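Local coordinates for RmpD (Hexulose-6-phosphate synthase) (Streptococcus mutans, PDB 3EXR), which belongs to the orotidine 5'-phosphate decarboxylase/HUMPS family of TIM-barrel proteins and forms a two-chain assembly, at residues L177-L182 and K213-R218; A138-S143 and L158-K163; T73-N78 and D84-I89; T22-V27 and S54-K59. One frame throughout, in Å; residues are numbered along the deposited sequence.

Contact 1 of 4, residues L177-L182 and K213-R218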
loop_
_atom_site.group_PDB
_atom_site.type_symbol
_atom_site.label_atom_id
_atom_site.label_comp_id
_atom_site.label_asym_id
_atom_site.label_seq_id
_atom_site.Cartn_x
_atom_site.Cartn_y
_atom_site.Cartn_z
ATOM N N LEU A 177 -14.281 -12.331 -12.865
ATOM C CA LEU A 177 -14.502 -13.718 -12.511
ATOM C C LEU A 177 -15.944 -13.959 -12.123
ATOM O O LEU A 177 -16.488 -13.265 -11.274
ATOM C CB LEU A 177 -13.601 -14.141 -11.367
ATOM C CG LEU A 177 -12.114 -13.885 -11.574
ATOM C CD1 LEU A 177 -11.402 -14.393 -10.352
ATOM C CD2 LEU A 177 -11.598 -14.537 -12.834
ATOM N N SER A 178 -16.544 -14.953 -12.755
ATOM C CA SER A 178 -17.865 -15.416 -12.367
ATOM C C SER A 178 -17.956 -16.888 -12.697
ATOM O O SER A 178 -17.105 -17.440 -13.404
ATOM C CB SER A 178 -18.963 -14.617 -13.085
ATOM O OG SER A 178 -18.966 -14.873 -14.483
ATOM N N VAL A 179 -18.985 -17.544 -12.199
ATOM C CA VAL A 179 -19.094 -18.978 -12.437
ATOM C C VAL A 179 -19.109 -19.277 -13.950
ATOM O O VAL A 179 -18.484 -20.235 -14.409
ATOM C CB VAL A 179 -20.280 -19.602 -11.600
ATOM C CG1 VAL A 179 -21.634 -19.047 -12.023
ATOM C CG2 VAL A 179 -20.233 -21.126 -11.607
ATOM N N ASP A 180 -19.769 -18.429 -14.725
ATOM C CA ASP A 180 -19.800 -18.590 -16.173
ATOM C C ASP A 180 -18.469 -18.298 -16.878
ATOM O O ASP A 180 -18.232 -18.810 -17.966
ATOM C CB ASP A 180 -20.937 -17.744 -16.778
ATOM C CG ASP A 180 -22.300 -18.103 -16.202
ATOM O OD1 ASP A 180 -22.547 -19.303 -15.953
ATOM O OD2 ASP A 180 -23.160 -17.218 -15.957
ATOM N N THR A 181 -17.582 -17.507 -16.273
ATOM C CA THR A 181 -16.286 -17.193 -16.935
ATOM C C THR A 181 -15.095 -18.037 -16.518
ATOM O O THR A 181 -13.992 -17.853 -17.039
ATOM C CB THR A 181 -15.881 -15.704 -16.796
ATOM O OG1 THR A 181 -15.393 -15.430 -15.471
ATOM C CG2 THR A 181 -17.048 -14.788 -17.087
ATOM N N LEU A 182 -15.273 -18.934 -15.564
ATOM C CA LEU A 182 -14.176 -19.795 -15.199
ATOM C C LEU A 182 -13.692 -20.595 -16.415
ATOM O O LEU A 182 -12.503 -20.729 -16.595
ATOM C CB LEU A 182 -14.536 -20.715 -14.047
ATOM C CG LEU A 182 -14.587 -20.052 -12.679
ATOM C CD1 LEU A 182 -15.338 -20.943 -11.720
ATOM C CD2 LEU A 182 -13.174 -19.743 -12.151
ATOM N N LYS A 213 -17.087 -22.716 -6.608
ATOM C CA LYS A 213 -16.175 -23.802 -6.280
ATOM C C LYS A 213 -16.575 -25.106 -7.020
ATOM O O LYS A 213 -15.688 -25.888 -7.431
ATOM C CB LYS A 213 -16.082 -23.974 -4.750
ATOM C CG LYS A 213 -15.082 -24.990 -4.281
ATOM C CD LYS A 213 -13.672 -24.411 -4.225
ATOM C CE LYS A 213 -12.637 -25.518 -4.203
ATOM N NZ LYS A 213 -11.250 -24.984 -4.318
ATOM N N ASP A 214 -17.887 -25.329 -7.216
ATOM C CA ASP A 214 -18.377 -26.489 -7.970
ATOM C C ASP A 214 -17.809 -26.463 -9.409
ATOM O O ASP A 214 -17.424 -27.494 -9.971
ATOM C CB ASP A 214 -19.917 -26.503 -8.054
ATOM C CG ASP A 214 -20.609 -26.923 -6.771
ATOM O OD1 ASP A 214 -19.983 -27.502 -5.868
ATOM O OD2 ASP A 214 -21.839 -26.689 -6.651
ATOM N N GLU A 215 -17.776 -25.282 -10.011
ATOM C CA GLU A 215 -17.300 -25.125 -11.377
ATOM C C GLU A 215 -15.777 -25.275 -11.465
ATOM O O GLU A 215 -15.258 -25.846 -12.427
ATOM C CB GLU A 215 -17.773 -23.791 -11.955
ATOM C CG GLU A 215 -17.301 -23.510 -13.364
ATOM C CD GLU A 215 -17.991 -24.383 -14.425
ATOM O OE1 GLU A 215 -18.725 -25.339 -14.058
ATOM O OE2 GLU A 215 -17.782 -24.108 -15.635
ATOM N N ILE A 216 -15.057 -24.745 -10.472
ATOM C CA ILE A 216 -13.631 -25.035 -10.346
ATOM C C ILE A 216 -13.420 -26.561 -10.324
ATOM O O ILE A 216 -12.593 -27.070 -11.043
ATOM C CB ILE A 216 -13.026 -24.401 -9.068
ATOM C CG1 ILE A 216 -12.975 -22.878 -9.197
ATOM C CG2 ILE A 216 -11.649 -24.983 -8.798
ATOM C CD1 ILE A 216 -12.560 -22.170 -7.866
ATOM N N LYS A 217 -14.201 -27.271 -9.511
ATOM C CA LYS A 217 -14.123 -28.742 -9.440
ATOM C C LYS A 217 -14.441 -29.402 -10.783
ATOM O O LYS A 217 -13.802 -30.396 -11.162
ATOM C CB LYS A 217 -15.070 -29.281 -8.366
ATOM C CG LYS A 217 -14.875 -30.754 -8.018
ATOM C CD LYS A 217 -15.480 -31.042 -6.652
ATOM C CE LYS A 217 -15.738 -32.527 -6.425
ATOM N NZ LYS A 217 -16.278 -32.740 -5.036
ATOM N N ARG A 218 -15.441 -28.897 -11.503
ATOM C CA ARG A 218 -15.755 -29.494 -12.823
ATOM C C ARG A 218 -14.588 -29.370 -13.813
ATOM O O ARG A 218 -14.251 -30.327 -14.538
ATOM C CB ARG A 218 -16.999 -28.850 -13.422
ATOM C CG ARG A 218 -17.547 -29.545 -14.686
ATOM C CD ARG A 218 -18.616 -28.743 -15.394
ATOM N NE ARG A 218 -18.142 -27.494 -16.003
ATOM C CZ ARG A 218 -17.441 -27.413 -17.136
ATOM N NH1 ARG A 218 -17.085 -28.514 -17.817
ATOM N NH2 ARG A 218 -17.095 -26.219 -17.610
HETATM O O HOH W 1 -17.508 -21.561 -16.411
#
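Val179 and Glu215 bring the two backbones within 6.5 Å, CA to CA, where the loop after strand 170-174 of this TIM barrel runs beside its last helix, 205-220. Glu215 has the largest share of the contact, through the aliphatic part of its side chain. Its CG lies anti to the backbone N (chi1 178°), which points the chain at the loop, and a bend at chi2 then turns the carboxylate toward Arg218. Val179 comes across this chain at about a right angle, its CG2 reaching Glu215 CB at 3.6 Å. Leu182 slides past in the opposite direction, with CD1 3.6 Å from Glu215 CG. The same methyl also touches Ile216 CG1 at 4.0 Å. Leucine and isoleucine suit the inner side of the contact, where both are buried and also pack on Phe193 of strand 192-195. Glutamate suits the outer side because its methylenes can pack while its oxygens stay among polar partners. One turn further along the helix, Arg218 grips the carboxylate side-on in a salt bridge, NE to Glu215 OE1 and NH2 to Glu215 OE2. Both oxygens lie close to the guanidinium plane, whereas the nitrogens approach from above the carboxylate plane, some 37° out of it. Two bonds from one rigid group fix the carboxylate's rotation and would favour its charged form. No direct hydrogen bond joins the segments; instead a water bridges them, donating to Val179 O at 2.6 Å and to Glu215 OE2 at 2.7 Å.

Contact 2 of 4, residues A138-S143 and L158-K163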
loop_
_atom_site.group_PDB
_atom_site.type_symbol
_atom_site.label_atom_id
_atom_site.label_comp_id
_atom_site.label_asym_id
_atom_site.label_seq_id
_atom_site.Cartn_x
_atom_site.Cartn_y
_atom_site.Cartn_z
ATOM N N ALA A 138 2.226 -14.588 -6.989
ATOM C CA ALA A 138 1.958 -13.302 -7.631
ATOM C C ALA A 138 0.479 -13.156 -7.896
ATOM O O ALA A 138 -0.195 -14.134 -8.227
ATOM C CB ALA A 138 2.729 -13.179 -8.919
ATOM N N ILE A 139 -0.017 -11.919 -7.766
ATOM C CA ILE A 139 -1.436 -11.637 -7.977
ATOM C C ILE A 139 -1.574 -10.814 -9.250
ATOM O O ILE A 139 -1.091 -9.679 -9.325
ATOM C CB ILE A 139 -2.032 -10.781 -6.811
ATOM C CG1 ILE A 139 -1.618 -11.282 -5.412
ATOM C CG2 ILE A 139 -3.523 -10.657 -6.971
ATOM C CD1 ILE A 139 -1.911 -12.690 -5.132
ATOM N N TYR A 140 -2.253 -11.390 -10.230
ATOM C CA TYR A 140 -2.447 -10.769 -11.538
ATOM C C TYR A 140 -3.894 -10.280 -11.685
ATOM O O TYR A 140 -4.825 -11.058 -11.475
ATOM C CB TYR A 140 -2.087 -11.766 -12.674
ATOM C CG TYR A 140 -1.973 -11.109 -14.023
ATOM C CD1 TYR A 140 -0.724 -10.771 -14.549
ATOM C CD2 TYR A 140 -3.117 -10.779 -14.761
ATOM C CE1 TYR A 140 -0.608 -10.113 -15.770
ATOM C CE2 TYR A 140 -3.009 -10.114 -15.986
ATOM C CZ TYR A 140 -1.744 -9.795 -16.481
ATOM O OH TYR A 140 -1.620 -9.170 -17.687
ATOM N N HIS A 141 -4.059 -8.998 -12.037
ATOM C CA HIS A 141 -5.354 -8.350 -12.223
ATOM C C HIS A 141 -5.718 -8.258 -13.686
ATOM O O HIS A 141 -4.877 -7.891 -14.519
ATOM C CB HIS A 141 -5.299 -6.914 -11.679
ATOM C CG HIS A 141 -5.151 -6.841 -10.193
ATOM N ND1 HIS A 141 -3.972 -7.126 -9.530
ATOM C CD2 HIS A 141 -6.049 -6.515 -9.241
ATOM C CE1 HIS A 141 -4.162 -6.976 -8.232
ATOM N NE2 HIS A 141 -5.419 -6.617 -8.032
ATOM N N GLN A 142 -6.980 -8.548 -14.012
ATOM C CA GLN A 142 -7.440 -8.272 -15.369
ATOM C C GLN A 142 -7.113 -6.823 -15.751
ATOM O O GLN A 142 -7.227 -5.881 -14.941
ATOM C CB GLN A 142 -8.935 -8.527 -15.539
ATOM C CG GLN A 142 -9.267 -8.664 -17.018
ATOM C CD GLN A 142 -10.747 -8.744 -17.347
ATOM O OE1 GLN A 142 -11.608 -8.695 -16.461
ATOM N NE2 GLN A 142 -11.051 -8.861 -18.646
ATOM N N SER A 143 -6.671 -6.625 -16.987
ATOM C CA SER A 143 -6.442 -5.278 -17.488
ATOM C C SER A 143 -7.680 -4.432 -17.199
ATOM O O SER A 143 -8.803 -4.865 -17.499
ATOM C CB SER A 143 -6.124 -5.336 -18.985
ATOM O OG SER A 143 -4.789 -5.838 -19.127
ATOM N N LEU A 158 -3.958 -13.476 -20.549
ATOM C CA LEU A 158 -3.751 -14.897 -20.378
ATOM C C LEU A 158 -2.283 -15.310 -20.625
ATOM O O LEU A 158 -1.733 -16.130 -19.898
ATOM C CB LEU A 158 -4.746 -15.698 -21.216
ATOM C CG LEU A 158 -6.185 -15.463 -20.740
ATOM C CD1 LEU A 158 -7.133 -16.062 -21.741
ATOM C CD2 LEU A 158 -6.474 -16.025 -19.359
ATOM N N ASN A 159 -1.650 -14.720 -21.636
ATOM C CA ASN A 159 -0.250 -15.021 -21.937
ATOM C C ASN A 159 0.686 -14.707 -20.774
ATOM O O ASN A 159 1.636 -15.452 -20.508
ATOM C CB ASN A 159 0.236 -14.248 -23.156
ATOM C CG ASN A 159 -0.258 -14.819 -24.468
ATOM O OD1 ASN A 159 -0.241 -14.121 -25.505
ATOM N ND2 ASN A 159 -0.696 -16.069 -24.448
ATOM N N LYS A 160 0.437 -13.589 -20.114
ATOM C CA LYS A 160 1.274 -13.186 -18.985
ATOM C C LYS A 160 1.065 -14.107 -17.782
ATOM O O LYS A 160 2.010 -14.523 -17.120
ATOM C CB LYS A 160 1.047 -11.711 -18.635
ATOM C CG LYS A 160 1.357 -10.762 -19.810
ATOM C CD LYS A 160 1.524 -9.321 -19.372
ATOM C CE LYS A 160 2.830 -9.114 -18.645
ATOM N NZ LYS A 160 3.049 -7.646 -18.386
ATOM N N VAL A 161 -0.190 -14.437 -17.504
ATOM C CA VAL A 161 -0.496 -15.442 -16.487
ATOM C C VAL A 161 0.231 -16.736 -16.792
ATOM O O VAL A 161 0.897 -17.293 -15.918
ATOM C CB VAL A 161 -2.007 -15.641 -16.302
ATOM C CG1 VAL A 161 -2.287 -16.814 -15.362
ATOM C CG2 VAL A 161 -2.651 -14.314 -15.794
ATOM N N LYS A 162 0.120 -17.217 -18.028
ATOM C CA LYS A 162 0.778 -18.455 -18.416
ATOM C C LYS A 162 2.287 -18.400 -18.218
ATOM O O LYS A 162 2.881 -19.364 -17.728
ATOM C CB LYS A 162 0.452 -18.795 -19.870
ATOM C CG LYS A 162 -0.946 -19.296 -20.049
ATOM C CD LYS A 162 -1.398 -19.161 -21.490
ATOM C CE LYS A 162 -2.835 -19.604 -21.674
ATOM N NZ LYS A 162 -3.272 -19.641 -23.141
ATOM N N LYS A 163 2.886 -17.272 -18.577
ATOM C CA LYS A 163 4.339 -17.125 -18.475
ATOM C C LYS A 163 4.813 -17.110 -17.031
ATOM O O LYS A 163 5.841 -17.699 -16.707
ATOM C CB LYS A 163 4.811 -15.879 -19.217
ATOM C CG LYS A 163 6.344 -15.639 -19.165
ATOM C CD LYS A 163 7.158 -16.797 -19.756
ATOM C CE LYS A 163 8.331 -16.305 -20.626
ATOM N NZ LYS A 163 9.393 -15.567 -19.888
HETATM O O HOH W 2 0.352 -6.910 -17.116
#
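Tyr140 OH is the polar atom on which this contact turns: a water donates to it at 3.1 Å, and Asp157, in the first turn of helix 155-167, is hydrogen-bonded to it through OD1. That water also accepts from Lys160 NZ at 3.1 Å, so a single molecule ties the end of a strand side chain to the ammonium group of a helix residue. The chain from ammonium through water and phenol to carboxylate runs one way, so the two charges would be expected to reinforce each other in polarising the hydroxyl. Lys160 approaches the tyrosine at about a right angle, with its CB 3.7 Å from Tyr140 CE1 and its CD 3.6 Å from Tyr140 OH. A bend at chi3 (73°) then leads the chain away toward Trp122, with which it makes a cation-pi contact. Lysine suits this place because its long methylene chain can lie against the phenol while its charge reaches beyond it. Val161 meets the ring quite differently. Its CG2 sits over one face in a CH-pi contact, 4.0 Å from the centroid of the Tyr140 ring and displaced toward the rim near CG and CD2. A branched residue fits here, since one methyl can cover the ring while the side chain also packs on Val171 and Val173. Tyr140 itself points out of the barrel wall, chi1 of -167° swinging the ring away from its own backbone nitrogen, and its ring also touches Trp153. The contact thus fastens strand 137-141 to helix 155-167 on the outside of the TIM barrel, beside the next strand, 170-174.

Contact 3 of 4, residues T73-N78 and D84-I89; sequences TVAKNN and DWMTCI
The apolar contacts between Met86 and the helix gather at the end of its side chain. Met86 SD lies 3.8 Å from Val74 CG1 and 3.7 Å from Ala75 CA, while Met86 CE rests 4.0 Å from Ala75 CB. Met86 reaches the helix because chi1 (-169°) and chi2 (-175°) keep the chain extended; only at chi3 does it turn, carrying the methyl group along the helix surface. Methionine is long enough to span from strand to helix, whose axes stay 9.4 Å apart. Alanine suits the other side, because its small side chain lets the sulfur come right up to the helix backbone. Val74 meets the methionine at about a right angle and offers a single methyl.

The polar part of the contact lies within the helix. Asn78 ND2 donates to Val74 O at 2.9 Å, and Asn78 N donates to the same oxygen from the opposite face of the carbonyl plane. Thus one carbonyl takes two bonds from one residue, which holds the amide of this buried asparagine close to the methionine: ND2 is 4.3 Å from Met86 SD, a packing distance.

Helix 71-79 runs nearly antiparallel to strand 85-89, at 153°, as expected in a beta-alpha-beta crossover, here built from strand 60-67, this helix and this strand. Thr65 of the first strand touches Met86, Ala100 and Ile104 of helix 94-107 pack on Met86 as well, and Val39 of the second subunit packs on Val74.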
loop_
_atom_site.group_PDB
_atom_site.type_symbol
_atom_site.label_atom_id
_atom_site.label_comp_id
_atom_site.label_asym_id
_atom_site.label_seq_id
_atom_site.Cartn_x
_atom_site.Cartn_y
_atom_site.Cartn_z
ATOM N N THR A 73 8.542 -5.260 9.761
ATOM C CA THR A 73 7.593 -4.737 10.727
ATOM C C THR A 73 6.160 -5.003 10.316
ATOM O O THR A 73 5.374 -5.494 11.113
ATOM C CB THR A 73 7.827 -3.203 10.941
ATOM O OG1 THR A 73 9.147 -2.994 11.452
ATOM C CG2 THR A 73 6.830 -2.597 11.943
ATOM N N VAL A 74 5.818 -4.714 9.069
ATOM C CA VAL A 74 4.426 -4.876 8.612
ATOM C C VAL A 74 4.054 -6.390 8.603
ATOM O O VAL A 74 2.950 -6.782 9.024
ATOM C CB VAL A 74 4.204 -4.170 7.235
ATOM C CG1 VAL A 74 2.777 -4.452 6.663
ATOM C CG2 VAL A 74 4.531 -2.654 7.304
ATOM N N ALA A 75 4.989 -7.229 8.156
ATOM C CA ALA A 75 4.783 -8.689 8.168
ATOM C C ALA A 75 4.610 -9.218 9.571
ATOM O O ALA A 75 3.668 -9.944 9.854
ATOM C CB ALA A 75 5.918 -9.410 7.465
ATOM N N LYS A 76 5.517 -8.846 10.476
ATOM C CA LYS A 76 5.360 -9.223 11.892
ATOM C C LYS A 76 4.042 -8.743 12.473
ATOM O O LYS A 76 3.349 -9.504 13.151
ATOM C CB LYS A 76 6.524 -8.754 12.764
ATOM C CG LYS A 76 6.435 -9.257 14.206
ATOM C CD LYS A 76 7.472 -8.622 15.115
ATOM C CE LYS A 76 7.661 -9.449 16.391
ATOM N NZ LYS A 76 8.693 -8.800 17.270
ATOM N N ASN A 77 3.678 -7.490 12.215
ATOM C CA ASN A 77 2.426 -6.962 12.740
ATOM C C ASN A 77 1.195 -7.739 12.338
ATOM O O ASN A 77 0.288 -7.900 13.146
ATOM C CB ASN A 77 2.219 -5.498 12.364
ATOM C CG ASN A 77 3.146 -4.535 13.137
ATOM O OD1 ASN A 77 3.764 -4.912 14.144
ATOM N ND2 ASN A 77 3.214 -3.283 12.668
ATOM N N ASN A 78 1.154 -8.210 11.086
ATOM C CA ASN A 78 0.008 -8.979 10.617
ATOM C C ASN A 78 0.113 -10.461 10.919
ATOM O O ASN A 78 -0.914 -11.082 11.115
ATOM C CB ASN A 78 -0.234 -8.730 9.134
ATOM C CG ASN A 78 -0.785 -7.356 8.885
ATOM O OD1 ASN A 78 -1.983 -7.134 9.014
ATOM N ND2 ASN A 78 0.100 -6.412 8.586
ATOM N N ASP A 84 -1.758 -15.706 7.313
ATOM C CA ASP A 84 -0.908 -16.675 6.614
ATOM C C ASP A 84 -0.099 -16.047 5.483
ATOM O O ASP A 84 1.118 -16.253 5.381
ATOM C CB ASP A 84 -1.783 -17.798 6.054
ATOM C CG ASP A 84 -2.451 -18.612 7.152
ATOM O OD1 ASP A 84 -1.753 -19.072 8.105
ATOM O OD2 ASP A 84 -3.674 -18.823 7.068
ATOM N N TRP A 85 -0.784 -15.277 4.638
ATOM C CA TRP A 85 -0.188 -14.644 3.478
ATOM C C TRP A 85 -0.292 -13.151 3.639
ATOM O O TRP A 85 -1.273 -12.668 4.164
ATOM C CB TRP A 85 -0.900 -15.033 2.192
ATOM C CG TRP A 85 -0.879 -16.508 1.912
ATOM C CD1 TRP A 85 -0.059 -17.433 2.481
ATOM C CD2 TRP A 85 -1.730 -17.224 1.006
ATOM N NE1 TRP A 85 -0.339 -18.682 1.980
ATOM C CE2 TRP A 85 -1.358 -18.584 1.072
ATOM C CE3 TRP A 85 -2.774 -16.851 0.150
ATOM C CZ2 TRP A 85 -1.989 -19.569 0.314
ATOM C CZ3 TRP A 85 -3.417 -17.838 -0.607
ATOM C CH2 TRP A 85 -3.023 -19.178 -0.511
ATOM N N MET A 86 0.745 -12.443 3.203
ATOM C CA MET A 86 0.696 -10.986 3.120
ATOM C C MET A 86 1.124 -10.538 1.726
ATOM O O MET A 86 2.067 -11.101 1.137
ATOM C CB MET A 86 1.611 -10.337 4.154
ATOM C CG MET A 86 1.387 -8.846 4.269
ATOM S SD MET A 86 2.503 -7.962 5.352
ATOM C CE MET A 86 4.006 -7.816 4.363
ATOM N N THR A 87 0.467 -9.503 1.205
ATOM C CA THR A 87 0.903 -8.914 -0.051
ATOM C C THR A 87 1.980 -7.843 0.114
ATOM O O THR A 87 1.950 -7.011 1.041
ATOM C CB THR A 87 -0.278 -8.335 -0.871
ATOM O OG1 THR A 87 -0.950 -7.319 -0.124
ATOM C CG2 THR A 87 -1.325 -9.427 -1.212
ATOM N N CYS A 88 2.920 -7.838 -0.836
ATOM C CA CYS A 88 3.824 -6.706 -1.043
ATOM C C CYS A 88 3.553 -6.184 -2.431
ATOM O O CYS A 88 3.362 -6.984 -3.378
ATOM C CB CYS A 88 5.281 -7.140 -1.003
ATOM S SG CYS A 88 5.985 -7.399 0.622
ATOM N N ILE A 89 3.521 -4.858 -2.561
ATOM C CA ILE A 89 3.433 -4.236 -3.875
ATOM C C ILE A 89 4.724 -4.567 -4.641
ATOM O O ILE A 89 5.798 -4.702 -4.056
ATOM C CB ILE A 89 3.160 -2.691 -3.726
ATOM C CG1 ILE A 89 2.740 -2.052 -5.067
ATOM C CG2 ILE A 89 4.313 -1.961 -3.069
ATOM C CD1 ILE A 89 1.401 -2.598 -5.583
#

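Contact 4 of 4, residues T22-V27 and S54-K59; sequences TAAVSV and SLFPDK
The Phe56 ring meets helix 17-27 with its outer end: Val25 CA lies at the ring's edge, near its plane, 4.2 Å from Phe56 CZ. Ala24 O approaches the same carbon obliquely, 3.6 Å from Phe56 CZ, and Ala24 CB stands 4.4 Å from Phe56 CE2. The ring carbons thus run up against a stretch of helix backbone. Alanine suits this place because its single methyl allows the ring to come up to the helix backbone. The phenylalanine is turned to the helix by its first torsion, which sets CG anti to the carbonyl carbon (chi1 -60°).

In this TIM barrel the two partners are neighbouring outer elements, helix 17-27 and the end of helix 47-55. Phe56 is the first residue to leave helical geometry there, and it opens a type I beta turn that ends at Lys59 and leads into strand 60-67. The ring reaches from the end of helix 47-55 to helix 17-27 and also touches Ile34 of strand 33-36 and Asn29.

Further out, Val25 and Leu55 cross at about a right angle, with Val25 CG2 4.0 Å from Leu55 CD1. Both are exposed, so this pair forms the outer margin of the contact. Ala24 faces inward and also packs on Leu12 of strand 7-12. One turn of the first helix is tied near its end by Ser26, whose OG donates to Ala23 O at 2.6 Å.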
loop_
_atom_site.group_PDB
_atom_site.type_symbol
_atom_site.label_atom_id
_atom_site.label_comp_id
_atom_site.label_asym_id
_atom_site.label_seq_id
_atom_site.Cartn_x
_atom_site.Cartn_y
_atom_site.Cartn_z
ATOM N N THR A 22 -19.348 -8.913 8.152
ATOM C CA THR A 22 -20.626 -9.481 7.692
ATOM C C THR A 22 -20.425 -10.281 6.413
ATOM O O THR A 22 -20.954 -11.368 6.269
ATOM C CB THR A 22 -21.689 -8.401 7.534
ATOM O OG1 THR A 22 -21.953 -7.823 8.812
ATOM C CG2 THR A 22 -23.006 -8.968 7.041
ATOM N N ALA A 23 -19.635 -9.744 5.490
ATOM C CA ALA A 23 -19.379 -10.457 4.225
ATOM C C ALA A 23 -18.611 -11.765 4.482
ATOM O O ALA A 23 -18.922 -12.825 3.892
ATOM C CB ALA A 23 -18.626 -9.580 3.247
ATOM N N ALA A 24 -17.599 -11.707 5.347
ATOM C CA ALA A 24 -16.795 -12.892 5.681
ATOM C C ALA A 24 -17.623 -14.016 6.258
ATOM O O ALA A 24 -17.489 -15.177 5.848
ATOM C CB ALA A 24 -15.694 -12.538 6.659
ATOM N N VAL A 25 -18.497 -13.672 7.186
ATOM C CA VAL A 25 -19.368 -14.675 7.802
ATOM C C VAL A 25 -20.328 -15.284 6.773
ATOM O O VAL A 25 -20.633 -16.468 6.844
ATOM C CB VAL A 25 -20.109 -14.090 9.031
ATOM C CG1 VAL A 25 -21.189 -15.068 9.555
ATOM C CG2 VAL A 25 -19.115 -13.793 10.137
ATOM N N SER A 26 -20.772 -14.483 5.802
ATOM C CA SER A 26 -21.720 -14.963 4.780
ATOM C C SER A 26 -21.165 -16.037 3.862
ATOM O O SER A 26 -21.935 -16.853 3.357
ATOM C CB SER A 26 -22.281 -13.799 3.948
ATOM O OG SER A 26 -21.334 -13.276 3.022
ATOM N N VAL A 27 -19.855 -15.997 3.585
ATOM C CA VAL A 27 -19.228 -16.908 2.620
ATOM C C VAL A 27 -18.114 -17.797 3.167
ATOM O O VAL A 27 -17.670 -18.725 2.490
ATOM C CB VAL A 27 -18.666 -16.178 1.361
ATOM C CG1 VAL A 27 -19.730 -15.425 0.623
ATOM C CG2 VAL A 27 -17.497 -15.274 1.682
ATOM N N SER A 54 -10.133 -15.866 14.430
ATOM C CA SER A 54 -11.008 -16.407 15.461
ATOM C C SER A 54 -12.269 -17.065 14.839
ATOM O O SER A 54 -12.697 -18.156 15.244
ATOM C CB SER A 54 -11.388 -15.268 16.411
ATOM O OG SER A 54 -12.175 -15.737 17.476
ATOM N N LEU A 55 -12.878 -16.388 13.875
ATOM C CA LEU A 55 -14.041 -16.933 13.211
ATOM C C LEU A 55 -13.714 -18.170 12.374
ATOM O O LEU A 55 -14.576 -19.054 12.233
ATOM C CB LEU A 55 -14.665 -15.868 12.297
ATOM C CG LEU A 55 -15.371 -14.710 13.017
ATOM C CD1 LEU A 55 -15.611 -13.537 12.063
ATOM C CD2 LEU A 55 -16.678 -15.223 13.579
ATOM N N PHE A 56 -12.496 -18.203 11.813
ATOM C CA PHE A 56 -12.079 -19.222 10.830
ATOM C C PHE A 56 -10.686 -19.800 11.155
ATOM O O PHE A 56 -9.677 -19.441 10.527
ATOM C CB PHE A 56 -12.150 -18.611 9.435
ATOM C CG PHE A 56 -13.520 -18.133 9.064
ATOM C CD1 PHE A 56 -14.539 -19.031 8.755
ATOM C CD2 PHE A 56 -13.817 -16.776 9.042
ATOM C CE1 PHE A 56 -15.817 -18.580 8.442
ATOM C CE2 PHE A 56 -15.084 -16.345 8.727
ATOM C CZ PHE A 56 -16.073 -17.232 8.419
ATOM N N PRO A 57 -10.604 -20.639 12.187
ATOM C CA PRO A 57 -9.312 -21.126 12.697
ATOM C C PRO A 57 -8.468 -21.861 11.654
ATOM O O PRO A 57 -7.236 -21.829 11.737
ATOM C CB PRO A 57 -9.706 -22.085 13.838
ATOM C CG PRO A 57 -11.218 -22.199 13.796
ATOM C CD PRO A 57 -11.747 -21.082 13.014
ATOM N N ASP A 58 -9.123 -22.464 10.670
ATOM C CA ASP A 58 -8.432 -23.354 9.741
ATOM C C ASP A 58 -8.516 -22.885 8.282
ATOM O O ASP A 58 -8.295 -23.666 7.356
ATOM C CB ASP A 58 -8.964 -24.779 9.920
ATOM C CG ASP A 58 -8.760 -25.315 11.358
ATOM O OD1 ASP A 58 -7.665 -25.161 11.948
ATOM O OD2 ASP A 58 -9.685 -25.914 11.938
ATOM N N LYS A 59 -8.830 -21.611 8.068
ATOM C CA LYS A 59 -8.888 -21.068 6.724
ATOM C C LYS A 59 -7.599 -20.345 6.476
ATOM O O LYS A 59 -6.950 -19.884 7.409
ATOM C CB LYS A 59 -10.023 -20.065 6.577
ATOM C CG LYS A 59 -10.787 -20.210 5.308
ATOM C CD LYS A 59 -11.401 -21.636 5.200
ATOM C CE LYS A 59 -12.890 -21.639 5.401
ATOM N NZ LYS A 59 -13.491 -22.805 4.711
#

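All four contacts lie in one TIM barrel: contacts 2 and 3 join its wall to outer helices, contacts 1 and 4 join elements of the outer layer. Contacts 3 and 4 are the pair that touch: Asp84 OD2 comes within 3.5 Å of Lys59 O, although their centres are 20 Å apart. Contacts 2 and 3 reach the same closed sheet through strands 137-141 and 85-89, with nearest atoms about 5 Å apart. Contacts 1 and 2 are neighbours, their centres 18 Å apart. Contacts 1 and 3 lie on opposite sides of the chain's centre, 29 Å between centres, as do contacts 2 and 4, at 28 Å. Only contact 3 is touched by the second subunit.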